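TATA-box-binding protein (Methanococcus jannaschii, PDB 2Z8U) probably binds the TATA box of archaeal promoters and acts as a general transcription initiation factor for RNA polymerase. Local coordinates at residues Pro11-Val16 with Ala111-Gly116; Val18-Lys23 with Lys75-Ala80; Pro48-Arg53 with Leu61-Ser66; Pro119-Ile124 with Val152-Ser157. All blocks are in the same frame, centred on the assembly; numbering follows the deposited sequence.

Contact 1 of 4, residues Pro11-Val16 with Ala111-Gly116; sequences PEIKIV and ATADLG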
loop_
_atom_site.group_PDB
_atom_site.type_symbol
_atom_site.label_atom_id
_atom_site.label_comp_id
_atom_site.label_asym_id
_atom_site.label_seq_id
_atom_site.Cartn_x
_atom_site.Cartn_y
_atom_site.Cartn_z
ATOM N N PRO B 11 29.469 -18.922 -23.249
ATOM C CA PRO B 11 29.369 -18.149 -22.022
ATOM C C PRO B 11 29.716 -19.010 -20.810
ATOM O O PRO B 11 29.182 -20.113 -20.648
ATOM C CB PRO B 11 27.897 -17.736 -21.986
ATOM C CG PRO B 11 27.502 -17.658 -23.418
ATOM C CD PRO B 11 28.330 -18.681 -24.159
ATOM N N GLU B 12 30.617 -18.499 -19.975
ATOM C CA GLU B 12 31.043 -19.211 -18.782
ATOM C C GLU B 12 31.037 -18.283 -17.577
ATOM O O GLU B 12 31.308 -17.096 -17.722
ATOM C CB GLU B 12 32.447 -19.780 -19.017
ATOM C CG GLU B 12 32.798 -20.936 -18.113
ATOM C CD GLU B 12 34.128 -21.599 -18.466
ATOM O OE1 GLU B 12 34.711 -22.212 -17.559
ATOM O OE2 GLU B 12 34.591 -21.498 -19.616
ATOM N N ILE B 13 30.738 -18.837 -16.397
ATOM C CA ILE B 13 30.695 -18.103 -15.138
ATOM C C ILE B 13 32.092 -17.904 -14.546
ATOM O O ILE B 13 32.869 -18.856 -14.439
ATOM C CB ILE B 13 29.783 -18.850 -14.097
ATOM C CG1 ILE B 13 28.295 -18.705 -14.457
ATOM C CG2 ILE B 13 30.116 -18.474 -12.640
ATOM C CD1 ILE B 13 27.764 -17.263 -14.571
ATOM N N LYS B 14 32.401 -16.665 -14.179
ATOM C CA LYS B 14 33.584 -16.351 -13.370
ATOM C C LYS B 14 33.119 -15.713 -12.079
ATOM O O LYS B 14 32.356 -14.747 -12.118
ATOM C CB LYS B 14 34.506 -15.385 -14.127
ATOM C CG LYS B 14 35.649 -14.826 -13.270
ATOM C CD LYS B 14 36.723 -14.144 -14.126
ATOM C CE LYS B 14 37.945 -13.743 -13.281
ATOM N NZ LYS B 14 38.291 -14.751 -12.218
ATOM N N ILE B 15 33.567 -16.247 -10.933
ATOM C CA ILE B 15 33.232 -15.664 -9.639
ATOM C C ILE B 15 34.241 -14.547 -9.403
ATOM O O ILE B 15 35.462 -14.739 -9.564
ATOM C CB ILE B 15 33.285 -16.715 -8.511
ATOM C CG1 ILE B 15 32.350 -17.897 -8.834
ATOM C CG2 ILE B 15 33.013 -16.071 -7.131
ATOM C CD1 ILE B 15 30.897 -17.526 -8.980
ATOM N N VAL B 16 33.732 -13.365 -9.106
ATOM C CA VAL B 16 34.593 -12.200 -8.984
ATOM C C VAL B 16 34.768 -11.851 -7.521
ATOM O O VAL B 16 35.853 -11.464 -7.093
ATOM C CB VAL B 16 34.100 -11.004 -9.841
ATOM C CG1 VAL B 16 34.827 -9.724 -9.453
ATOM C CG2 VAL B 16 34.344 -11.288 -11.331
ATOM N N ALA B 111 29.044 -12.970 -9.807
ATOM C CA ALA B 111 29.539 -13.752 -10.930
ATOM C C ALA B 111 29.356 -12.892 -12.175
ATOM O O ALA B 111 28.396 -12.097 -12.277
ATOM C CB ALA B 111 28.762 -15.024 -11.075
ATOM N N THR B 112 30.279 -13.058 -13.119
ATOM C CA THR B 112 30.181 -12.390 -14.410
ATOM C C THR B 112 30.276 -13.413 -15.546
ATOM O O THR B 112 30.851 -14.520 -15.396
ATOM C CB THR B 112 31.273 -11.303 -14.594
ATOM O OG1 THR B 112 32.580 -11.905 -14.529
ATOM C CG2 THR B 112 31.158 -10.203 -13.503
ATOM N N ALA B 113 29.673 -13.035 -16.673
ATOM C CA ALA B 113 29.739 -13.829 -17.879
ATOM C C ALA B 113 29.564 -12.896 -19.079
ATOM O O ALA B 113 29.247 -11.726 -18.937
ATOM C CB ALA B 113 28.693 -14.920 -17.866
ATOM N N ASP B 114 29.822 -13.411 -20.268
ATOM C CA ASP B 114 29.651 -12.597 -21.453
ATOM C C ASP B 114 28.700 -13.329 -22.367
ATOM O O ASP B 114 28.862 -14.530 -22.608
ATOM C CB ASP B 114 31.001 -12.302 -22.117
ATOM C CG ASP B 114 31.724 -11.139 -21.454
ATOM O OD1 ASP B 114 31.395 -9.980 -21.734
ATOM O OD2 ASP B 114 32.627 -11.367 -20.643
ATOM N N LEU B 115 27.666 -12.618 -22.815
ATOM C CA LEU B 115 26.621 -13.241 -23.637
ATOM C C LEU B 115 27.148 -13.713 -24.999
ATOM O O LEU B 115 26.610 -14.655 -25.566
ATOM C CB LEU B 115 25.457 -12.277 -23.864
ATOM C CG LEU B 115 24.520 -11.926 -22.692
ATOM C CD1 LEU B 115 23.460 -10.949 -23.197
ATOM C CD2 LEU B 115 23.870 -13.170 -22.083
ATOM N N GLY B 116 28.184 -13.052 -25.512
ATOM C CA GLY B 116 28.696 -13.355 -26.877
ATOM C C GLY B 116 28.003 -12.517 -27.942
ATOM O O GLY B 116 28.408 -12.511 -29.136
HETATM O O HOH W 1 31.370 -15.685 -20.386
#

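Contact 2 of 4, residues Val18-Lys23 with Lys75-Ala80; sequences VVVSTK and KSKEEA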
loop_
_atom_site.group_PDB
_atom_site.type_symbol
_atom_site.label_atom_id
_atom_site.label_comp_id
_atom_site.label_asym_id
_atom_site.label_seq_id
_atom_site.Cartn_x
_atom_site.Cartn_y
_atom_site.Cartn_z
ATOM N N VAL B 18 33.159 -12.916 -3.248
ATOM C CA VAL B 18 32.216 -13.619 -2.380
ATOM C C VAL B 18 32.022 -12.805 -1.106
ATOM O O VAL B 18 32.893 -12.004 -0.760
ATOM C CB VAL B 18 32.690 -15.044 -2.026
ATOM C CG1 VAL B 18 32.918 -15.897 -3.265
ATOM C CG2 VAL B 18 33.970 -15.028 -1.145
ATOM N N VAL B 19 30.861 -12.952 -0.463
ATOM C CA VAL B 19 30.640 -12.435 0.890
ATOM C C VAL B 19 30.436 -13.689 1.744
ATOM O O VAL B 19 29.660 -14.555 1.372
ATOM C CB VAL B 19 29.413 -11.484 0.952
ATOM C CG1 VAL B 19 29.095 -11.048 2.411
ATOM C CG2 VAL B 19 29.630 -10.258 0.039
ATOM N N VAL B 20 31.166 -13.816 2.842
ATOM C CA VAL B 20 31.030 -14.981 3.712
ATOM C C VAL B 20 30.713 -14.560 5.150
ATOM O O VAL B 20 31.013 -13.416 5.553
ATOM C CB VAL B 20 32.302 -15.862 3.712
ATOM C CG1 VAL B 20 32.666 -16.334 2.281
ATOM C CG2 VAL B 20 33.507 -15.133 4.381
ATOM N N SER B 21 30.097 -15.471 5.898
ATOM C CA SER B 21 29.918 -15.280 7.339
ATOM C C SER B 21 30.453 -16.469 8.102
ATOM O O SER B 21 30.567 -17.577 7.558
ATOM C CB SER B 21 28.427 -15.112 7.704
ATOM O OG SER B 21 27.692 -16.242 7.250
ATOM N N THR B 22 30.769 -16.239 9.378
ATOM C CA THR B 22 31.084 -17.318 10.269
ATOM C C THR B 22 30.899 -16.835 11.712
ATOM O O THR B 22 30.463 -15.698 11.939
ATOM C CB THR B 22 32.517 -17.882 10.017
ATOM O OG1 THR B 22 32.667 -19.097 10.744
ATOM C CG2 THR B 22 33.606 -16.896 10.460
ATOM N N LYS B 23 31.187 -17.714 12.664
ATOM C CA LYS B 23 31.207 -17.364 14.063
ATOM C C LYS B 23 32.562 -17.793 14.625
ATOM O O LYS B 23 32.950 -18.948 14.488
ATOM C CB LYS B 23 30.054 -18.053 14.796
ATOM C CG LYS B 23 29.885 -17.564 16.248
ATOM C CD LYS B 23 28.515 -17.975 16.795
ATOM C CE LYS B 23 28.274 -17.346 18.168
ATOM N NZ LYS B 23 26.845 -16.933 18.262
ATOM N N LYS B 75 38.048 -13.112 -3.345
ATOM C CA LYS B 75 37.754 -13.604 -4.683
ATOM C C LYS B 75 37.024 -14.949 -4.601
ATOM O O LYS B 75 36.318 -15.331 -5.533
ATOM C CB LYS B 75 39.039 -13.762 -5.517
ATOM C CG LYS B 75 39.818 -12.473 -5.830
ATOM C CD LYS B 75 40.943 -12.750 -6.859
ATOM C CE LYS B 75 41.873 -11.556 -7.032
ATOM N NZ LYS B 75 42.737 -11.667 -8.248
ATOM N N SER B 76 37.204 -15.647 -3.480
ATOM C CA SER B 76 36.667 -17.002 -3.267
ATOM C C SER B 76 36.434 -17.242 -1.775
ATOM O O SER B 76 37.026 -16.553 -0.925
ATOM C CB SER B 76 37.664 -18.064 -3.775
ATOM O OG SER B 76 38.812 -18.081 -2.938
ATOM N N LYS B 77 35.599 -18.235 -1.469
ATOM C CA LYS B 77 35.411 -18.712 -0.095
ATOM C C LYS B 77 36.726 -19.072 0.566
ATOM O O LYS B 77 36.935 -18.753 1.728
ATOM C CB LYS B 77 34.468 -19.930 -0.069
ATOM C CG LYS B 77 34.177 -20.462 1.337
ATOM C CD LYS B 77 33.409 -21.758 1.242
ATOM C CE LYS B 77 33.635 -22.649 2.451
ATOM N NZ LYS B 77 33.013 -23.983 2.210
ATOM N N GLU B 78 37.618 -19.744 -0.176
ATOM C CA GLU B 78 38.892 -20.174 0.392
ATOM C C GLU B 78 39.776 -19.006 0.733
ATOM O O GLU B 78 40.420 -19.023 1.786
ATOM C CB GLU B 78 39.657 -21.164 -0.524
ATOM C CG GLU B 78 38.996 -22.536 -0.658
ATOM C CD GLU B 78 37.745 -22.488 -1.501
ATOM O OE1 GLU B 78 37.588 -21.520 -2.270
ATOM O OE2 GLU B 78 36.910 -23.409 -1.387
ATOM N N GLU B 79 39.833 -18.007 -0.157
ATOM C CA GLU B 79 40.616 -16.812 0.130
ATOM C C GLU B 79 40.131 -16.114 1.413
ATOM O O GLU B 79 40.943 -15.662 2.247
ATOM C CB GLU B 79 40.572 -15.824 -1.018
ATOM C CG GLU B 79 41.367 -14.558 -0.719
ATOM C CD GLU B 79 41.563 -13.687 -1.922
ATOM O OE1 GLU B 79 42.619 -13.805 -2.584
ATOM O OE2 GLU B 79 40.651 -12.899 -2.219
ATOM N N ALA B 80 38.807 -16.012 1.534
ATOM C CA ALA B 80 38.173 -15.455 2.720
ATOM C C ALA B 80 38.545 -16.262 3.964
ATOM O O ALA B 80 38.901 -15.684 4.971
ATOM C CB ALA B 80 36.677 -15.382 2.558
#

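Contact 3 of 4, residues Pro48-Arg53 with Leu61-Ser66; sequences PGLVCR and LLIFRS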
loop_
_atom_site.group_PDB
_atom_site.type_symbol
_atom_site.label_atom_id
_atom_site.label_comp_id
_atom_site.label_asym_id
_atom_site.label_seq_id
_atom_site.Cartn_x
_atom_site.Cartn_y
_atom_site.Cartn_z
ATOM N N PRO B 48 27.909 -1.084 16.971
ATOM C CA PRO B 48 28.361 -2.122 17.896
ATOM C C PRO B 48 29.491 -3.021 17.364
ATOM O O PRO B 48 30.155 -3.670 18.163
ATOM C CB PRO B 48 27.089 -2.961 18.128
ATOM C CG PRO B 48 25.943 -2.147 17.511
ATOM C CD PRO B 48 26.615 -1.452 16.372
ATOM N N GLY B 49 29.698 -3.056 16.049
ATOM C CA GLY B 49 30.669 -3.980 15.426
ATOM C C GLY B 49 32.043 -3.369 15.195
ATOM O O GLY B 49 32.199 -2.135 15.162
ATOM N N LEU B 50 33.051 -4.227 15.051
ATOM C CA LEU B 50 34.412 -3.771 14.773
ATOM C C LEU B 50 34.755 -4.065 13.328
ATOM O O LEU B 50 34.501 -5.175 12.846
ATOM C CB LEU B 50 35.431 -4.452 15.712
ATOM C CG LEU B 50 36.916 -4.165 15.495
ATOM C CD1 LEU B 50 37.646 -4.219 16.822
ATOM C CD2 LEU B 50 37.571 -5.094 14.463
ATOM N N VAL B 51 35.383 -3.101 12.657
ATOM C CA VAL B 51 35.771 -3.251 11.245
ATOM C C VAL B 51 37.280 -3.366 11.105
ATOM O O VAL B 51 38.009 -2.546 11.645
ATOM C CB VAL B 51 35.259 -2.067 10.371
ATOM C CG1 VAL B 51 35.683 -2.232 8.913
ATOM C CG2 VAL B 51 33.745 -1.940 10.483
ATOM N N CYS B 52 37.737 -4.406 10.407
ATOM C CA CYS B 52 39.150 -4.591 10.100
ATOM C C CYS B 52 39.329 -4.700 8.585
ATOM O O CYS B 52 38.743 -5.571 7.944
ATOM C CB CYS B 52 39.726 -5.837 10.774
ATOM S SG CYS B 52 41.531 -6.067 10.381
ATOM N N ARG B 53 40.137 -3.809 8.024
ATOM C CA ARG B 53 40.359 -3.772 6.580
ATOM C C ARG B 53 41.766 -4.218 6.244
ATOM O O ARG B 53 42.735 -3.512 6.528
ATOM C CB ARG B 53 40.078 -2.381 6.021
ATOM C CG ARG B 53 38.629 -2.166 5.639
ATOM C CD ARG B 53 38.410 -0.769 5.094
ATOM N NE ARG B 53 37.749 0.087 6.075
ATOM C CZ ARG B 53 36.444 0.344 6.072
ATOM N NH1 ARG B 53 35.664 -0.184 5.126
ATOM N NH2 ARG B 53 35.918 1.135 7.009
ATOM N N LEU B 61 36.686 -7.276 7.248
ATOM C CA LEU B 61 35.929 -8.104 8.182
ATOM C C LEU B 61 35.151 -7.202 9.125
ATOM O O LEU B 61 35.647 -6.150 9.538
ATOM C CB LEU B 61 36.870 -9.019 8.987
ATOM C CG LEU B 61 37.678 -10.102 8.237
ATOM C CD1 LEU B 61 39.040 -9.578 7.790
ATOM C CD2 LEU B 61 37.890 -11.268 9.155
ATOM N N LEU B 62 33.935 -7.626 9.456
ATOM C CA LEU B 62 33.114 -6.987 10.454
ATOM C C LEU B 62 32.939 -8.007 11.560
ATOM O O LEU B 62 32.492 -9.135 11.307
ATOM C CB LEU B 62 31.760 -6.566 9.867
ATOM C CG LEU B 62 30.657 -6.030 10.803
ATOM C CD1 LEU B 62 31.075 -4.796 11.581
ATOM C CD2 LEU B 62 29.385 -5.748 10.001
ATOM N N ILE B 63 33.376 -7.637 12.766
ATOM C CA ILE B 63 33.354 -8.561 13.892
ATOM C C ILE B 63 32.422 -8.061 15.000
ATOM O O ILE B 63 32.562 -6.925 15.454
ATOM C CB ILE B 63 34.765 -8.765 14.499
ATOM C CG1 ILE B 63 35.797 -9.095 13.405
ATOM C CG2 ILE B 63 34.707 -9.837 15.610
ATOM C CD1 ILE B 63 37.224 -9.224 13.893
ATOM N N PHE B 64 31.523 -8.931 15.462
ATOM C CA PHE B 64 30.597 -8.575 16.540
ATOM C C PHE B 64 30.976 -9.244 17.870
ATOM O O PHE B 64 31.667 -10.261 17.881
ATOM C CB PHE B 64 29.171 -8.961 16.127
ATOM C CG PHE B 64 28.589 -8.081 15.047
ATOM C CD1 PHE B 64 28.118 -6.800 15.352
ATOM C CD2 PHE B 64 28.506 -8.528 13.743
ATOM C CE1 PHE B 64 27.567 -5.979 14.360
ATOM C CE2 PHE B 64 27.947 -7.719 12.738
ATOM C CZ PHE B 64 27.478 -6.439 13.056
ATOM N N ARG B 65 30.512 -8.668 18.986
ATOM C CA ARG B 65 30.669 -9.263 20.320
ATOM C C ARG B 65 30.092 -10.701 20.394
ATOM O O ARG B 65 30.627 -11.541 21.090
ATOM C CB ARG B 65 30.004 -8.347 21.380
ATOM C CG ARG B 65 30.256 -8.710 22.840
ATOM C CD ARG B 65 30.049 -7.484 23.795
ATOM N NE ARG B 65 30.854 -6.328 23.358
ATOM C CZ ARG B 65 32.151 -6.131 23.639
ATOM N NH1 ARG B 65 32.834 -6.979 24.409
ATOM N NH2 ARG B 65 32.772 -5.063 23.153
ATOM N N SER B 66 29.012 -10.967 19.668
ATOM C CA SER B 66 28.433 -12.328 19.546
ATOM C C SER B 66 29.404 -13.366 18.964
ATOM O O SER B 66 29.180 -14.567 19.076
ATOM C CB SER B 66 27.199 -12.291 18.649
ATOM O OG SER B 66 27.587 -12.036 17.297
HETATM O O HOH W 2 29.155 -6.240 18.702
#

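Contact 4 of 4, residues Pro119-Ile124 with Val152-Ser157; sequences PNLDDI and VLIFGS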
loop_
_atom_site.group_PDB
_atom_site.type_symbol
_atom_site.label_atom_id
_atom_site.label_comp_id
_atom_site.label_asym_id
_atom_site.label_seq_id
_atom_site.Cartn_x
_atom_site.Cartn_y
_atom_site.Cartn_z
ATOM N N PRO B 119 23.415 -7.197 -26.715
ATOM C CA PRO B 119 21.951 -7.286 -26.633
ATOM C C PRO B 119 21.227 -5.975 -26.912
ATOM O O PRO B 119 21.759 -4.887 -26.634
ATOM C CB PRO B 119 21.712 -7.718 -25.174
ATOM C CG PRO B 119 22.881 -7.226 -24.450
ATOM C CD PRO B 119 24.042 -7.375 -25.384
ATOM N N ASN B 120 20.041 -6.080 -27.498
ATOM C CA ASN B 120 19.157 -4.927 -27.649
ATOM C C ASN B 120 18.361 -4.837 -26.357
ATOM O O ASN B 120 17.346 -5.518 -26.184
ATOM C CB ASN B 120 18.241 -5.063 -28.887
ATOM C CG ASN B 120 17.426 -3.795 -29.176
ATOM O OD1 ASN B 120 17.138 -3.476 -30.339
ATOM N ND2 ASN B 120 17.030 -3.090 -28.136
ATOM N N LEU B 121 18.854 -4.019 -25.435
ATOM C CA LEU B 121 18.224 -3.864 -24.126
ATOM C C LEU B 121 16.765 -3.343 -24.176
ATOM O O LEU B 121 15.941 -3.755 -23.368
ATOM C CB LEU B 121 19.114 -3.015 -23.209
ATOM C CG LEU B 121 20.523 -3.583 -22.942
ATOM C CD1 LEU B 121 21.295 -2.696 -21.982
ATOM C CD2 LEU B 121 20.462 -5.024 -22.432
ATOM N N ASP B 122 16.463 -2.440 -25.105
ATOM C CA ASP B 122 15.085 -1.952 -25.283
ATOM C C ASP B 122 14.132 -3.090 -25.661
ATOM O O ASP B 122 13.031 -3.181 -25.129
ATOM C CB ASP B 122 15.036 -0.823 -26.323
ATOM C CG ASP B 122 15.675 0.460 -25.813
ATOM O OD1 ASP B 122 16.692 0.881 -26.394
ATOM O OD2 ASP B 122 15.177 1.031 -24.810
ATOM N N ASP B 123 14.579 -3.966 -26.564
ATOM C CA ASP B 123 13.841 -5.192 -26.901
ATOM C C ASP B 123 13.563 -6.059 -25.685
ATOM O O ASP B 123 12.433 -6.497 -25.481
ATOM C CB ASP B 123 14.598 -6.027 -27.947
ATOM C CG ASP B 123 14.438 -5.494 -29.356
ATOM O OD1 ASP B 123 13.611 -4.579 -29.571
ATOM O OD2 ASP B 123 15.148 -6.004 -30.259
ATOM N N ILE B 124 14.595 -6.292 -24.877
ATOM C CA ILE B 124 14.490 -7.141 -23.702
ATOM C C ILE B 124 13.526 -6.494 -22.688
ATOM O O ILE B 124 12.676 -7.174 -22.114
ATOM C CB ILE B 124 15.898 -7.449 -23.074
ATOM C CG1 ILE B 124 16.744 -8.347 -23.994
ATOM C CG2 ILE B 124 15.779 -8.132 -21.694
ATOM C CD1 ILE B 124 18.224 -8.388 -23.612
ATOM N N VAL B 152 20.116 -9.956 -11.729
ATOM C CA VAL B 152 20.998 -9.976 -12.906
ATOM C C VAL B 152 21.048 -8.579 -13.526
ATOM O O VAL B 152 20.029 -7.904 -13.602
ATOM C CB VAL B 152 20.504 -10.993 -13.961
ATOM C CG1 VAL B 152 21.467 -11.045 -15.173
ATOM C CG2 VAL B 152 20.358 -12.399 -13.331
ATOM N N LEU B 153 22.238 -8.141 -13.901
ATOM C CA LEU B 153 22.394 -6.923 -14.684
ATOM C C LEU B 153 23.004 -7.297 -16.024
ATOM O O LEU B 153 24.025 -7.997 -16.085
ATOM C CB LEU B 153 23.293 -5.916 -13.973
ATOM C CG LEU B 153 23.140 -5.795 -12.453
ATOM C CD1 LEU B 153 24.295 -4.982 -11.903
ATOM C CD2 LEU B 153 21.810 -5.153 -12.098
ATOM N N ILE B 154 22.368 -6.848 -17.092
ATOM C CA ILE B 154 22.834 -7.136 -18.440
ATOM C C ILE B 154 23.213 -5.830 -19.110
ATOM O O ILE B 154 22.395 -4.904 -19.161
ATOM C CB ILE B 154 21.729 -7.812 -19.280
ATOM C CG1 ILE B 154 21.239 -9.103 -18.599
ATOM C CG2 ILE B 154 22.264 -8.070 -20.702
ATOM C CD1 ILE B 154 19.959 -9.714 -19.194
ATOM N N PHE B 155 24.426 -5.775 -19.656
ATOM C CA PHE B 155 24.942 -4.563 -20.292
ATOM C C PHE B 155 24.932 -4.669 -21.813
ATOM O O PHE B 155 24.948 -5.783 -22.357
ATOM C CB PHE B 155 26.334 -4.236 -19.729
ATOM C CG PHE B 155 26.315 -4.008 -18.247
ATOM C CD1 PHE B 155 25.893 -2.782 -17.740
ATOM C CD2 PHE B 155 26.609 -5.042 -17.359
ATOM C CE1 PHE B 155 25.808 -2.565 -16.361
ATOM C CE2 PHE B 155 26.529 -4.833 -15.967
ATOM C CZ PHE B 155 26.138 -3.589 -15.479
ATOM N N GLY B 156 24.861 -3.512 -22.487
ATOM C CA GLY B 156 24.842 -3.455 -23.969
ATOM C C GLY B 156 26.076 -4.098 -24.591
ATOM O O GLY B 156 26.064 -4.505 -25.755
ATOM N N SER B 157 27.143 -4.201 -23.804
ATOM C CA SER B 157 28.386 -4.829 -24.259
ATOM C C SER B 157 28.240 -6.353 -24.406
ATOM O O SER B 157 29.033 -6.990 -25.103
ATOM C CB SER B 157 29.510 -4.535 -23.250
ATOM O OG SER B 157 29.217 -5.087 -21.980
HETATM O O HOH W 3 24.046 -3.428 -27.162
#

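Contact 1 of 4, residues Pro11-Val16 with Ala111-Gly116
Strands 14-16 and 111-114 run antiparallel at an open angle of 137°, with their axes 4.7 Å apart at closest approach. They belong to the first strands of the two repeats, neighbours midway across the saddle sheet; the contact lies toward one end of that pair, in the half of repeat 2. Lys-14 and Thr-112 form a hydrogen-bonded pair. Lys-14 N gives to Thr-112 O at 2.9 Å, nearly along the C=O axis, and Thr-112 N returns a bond to Lys-14 O. Ile-15 and Ala-111 follow as a non-hydrogen-bonded pair. Toward Pro-11 the direct pairing gives way to a water, which accepts from both Glu-12 N and Asp-114 N.

Ile-13 extends CG2 to Ala-111 CB at 4.0 Å and CD1 to Ala-113 CB at 4.1 Å. Ile-15 brings CD1 to the Ala-111 methyl, CB, at 3.9 Å. The side chains of Val-16 and Thr-112 cross obliquely, with Val-16 CG2 3.7 Å from Thr-112 OG1. Pro-11 rests CB on Asp-114 O at 3.4 Å.

Two direct backbone bonds and one water bridge thus join the strands here, while helix 168-183 covers the isoleucine-alanine side at Ile-13 and Ala-113.

Contact 2 of 4, residues Val18-Lys23 with Lys75-Ala80
Strand 18-23 passes the start of helix 77-94, and the backbones come nearest at Val-18 and Ser-76, with CA atoms 5.7 Å apart. This is helix-on-sheet packing within repeat 1 of the TBP saddle: the long helix begins over the first strand of the curved sheet. Alternate residues, Val-18 and Val-20, direct their side chains at the helix start, while Val-19 points away from it.

Val-18 meets backbone, not side chain. Its CG1 is beside the backbone N and anti to the carbonyl carbon (chi1 -58°), which leaves CG2 in the crowded position between the two. From there Val-18 CG2 presses on the peptide joining Ser-76 to Lys-77, 3.4 Å from Ser-76 C. Val-18 CG1 lies 3.9 Å from Ser-76 CA. Val-20 has the same rotamer and straddles one methyl group. Val-20 CG2 is 3.7 Å from Ala-80 CB, and Val-20 CG1 is 4.1 Å from it. Ala-80 is buried, and Cys-71 of strand 68-72 touches both it and Val-20. Lys-77 lays its chain along the border of this patch, near Val-20 CG1, and leads its end away.

The turn under Val-18 is held by polar bonds of its own. Ser-76 is the N-cap, and Ser-76 OG accepts from Glu-79 N at 3.0 Å. Its carbonyl O accepts from Ala-80 N, in the first turn of the helix. Glu-79 reaches back with CG anti to the backbone N. Glu-79 OE2 takes the N-H of Lys-75 N at 2.8 Å, the donor lying above the carboxylate plane, 42° out of it.

Contact 3 of 4, residues Pro48-Arg53 with Leu61-Ser66
Four backbone hydrogen bonds join strands 50-53 and 61-63 in an antiparallel hairpin of repeat 1. Leu-50 and Ile-63 bond both ways: Leu-50 N to Ile-63 O at 2.8 Å, nearly straight at 174°, and Ile-63 N to Leu-50 O at 2.7 Å. Cys-52 and Leu-61 form the second hydrogen-bonded pair. All four donors lie in the carbonyl planes. Val-51 and Leu-62 sit between as a non-hydrogen-bonded pair. A water at the edge of the Phe-64 ring donates to Pro-48 O and accepts from Arg-65 N.

Leu-50 and Ile-63 run side by side under helix 30-36, with Leu-50 CD2 4.2 Å from Ile-63 CD1. Cys-52 and Leu-61 share this face and meet helix 77-94.

On the other face Val-51 and Leu-62 cross obliquely, Val-51 CG2 to Leu-62 CD1 at 4.1 Å. Leu-62 CD1 and Phe-64 CD1 close over Gly-49, at 4.0 and 3.8 Å from Gly-49 CA. Val-51 CG1 lies over the centre of the Arg-53 guanidinium, which salt-bridges Glu-41 of its own chain and Asp-123 of the second subunit.

The paired residues are thus apolar on both faces. Val-51, Leu-62 and Phe-64 lie on the face that binds the TATA box in TBPs. Phe-64 and Phe-47 probably match one pair of DNA-wedging phenylalanines. Here the second subunit packs on Val-51 and Leu-62.

Contact 4 of 4, residues Pro119-Ile124 with Val152-Ser157
Pro-119 opens the segment and lies against the end of strand 152-154. CG and CD of the ring carry the contact. Pro-119 CG is 3.3 Å from Phe-155 O and 3.9 Å from Ile-154 CG2, and Pro-119 CD is 3.5 Å from Gly-156 O. The carbonyl of Pro-119 points to a water. That water donates to Pro-119 O at 2.8 Å and to Gly-156 O at 2.7 Å, so it ties the two backbones where the ring leaves off.

Asn-120 is the N-cap of helix 121-127. Its carbonyl O accepts from Ile-124 N in the first turn of the helix.

Leu-121 directs its side chain at the strand end. With CG anti to the carbonyl carbon (chi1 -60°) and an extended chi2, the methyls reach the backbone of Ile-154 to Gly-156. Leu-121 CD1 is 3.7 Å from Gly-156 N and equally near Ile-154 O. Leu-121 CD2 meets Ile-154 CG2 at 3.9 Å. Ile-154 CG2 thus meets both Pro-119 CG and Leu-121 CD2; the Ile-154 side chain crosses each of them obliquely.

One turn on, Ile-124 turns the same way. It packs on Leu-141 and on Ile-182 of helix 168-183, which Ile-154 also touches.

The short helix of repeat 2 is thus joined to strand 149-154 by apolar packing and a bridging water, with side-chain carbons set against backbone carbonyl oxygens. Phe-155 follows the strand end so covered, and its side chain points away from Pro-119 and Leu-121. It probably matches one of the phenylalanines that wedge into DNA in relatives.

How the contacts relate
All four contacts reach one antiparallel sheet, the curved sheet of the TBP saddle. Contact 1 pairs strands 14-23 and 105-114, the first strands of the two curated repeats. Contact 2 shares strand 14-23; the two centres are about 20 Å apart, and they touch through Ile-15 and Lys-75. Along the chain, contact 3 falls within the span of contact 2, which falls within that of contact 1; contact 4 comes after them. Contacts 3 and 4 lie on opposite sides of the chain's centre, their centres about 38 Å apart, one in each repeat. In this family the concave face binds DNA and the long helices lie on the convex side. The second subunit packs against all four contacts.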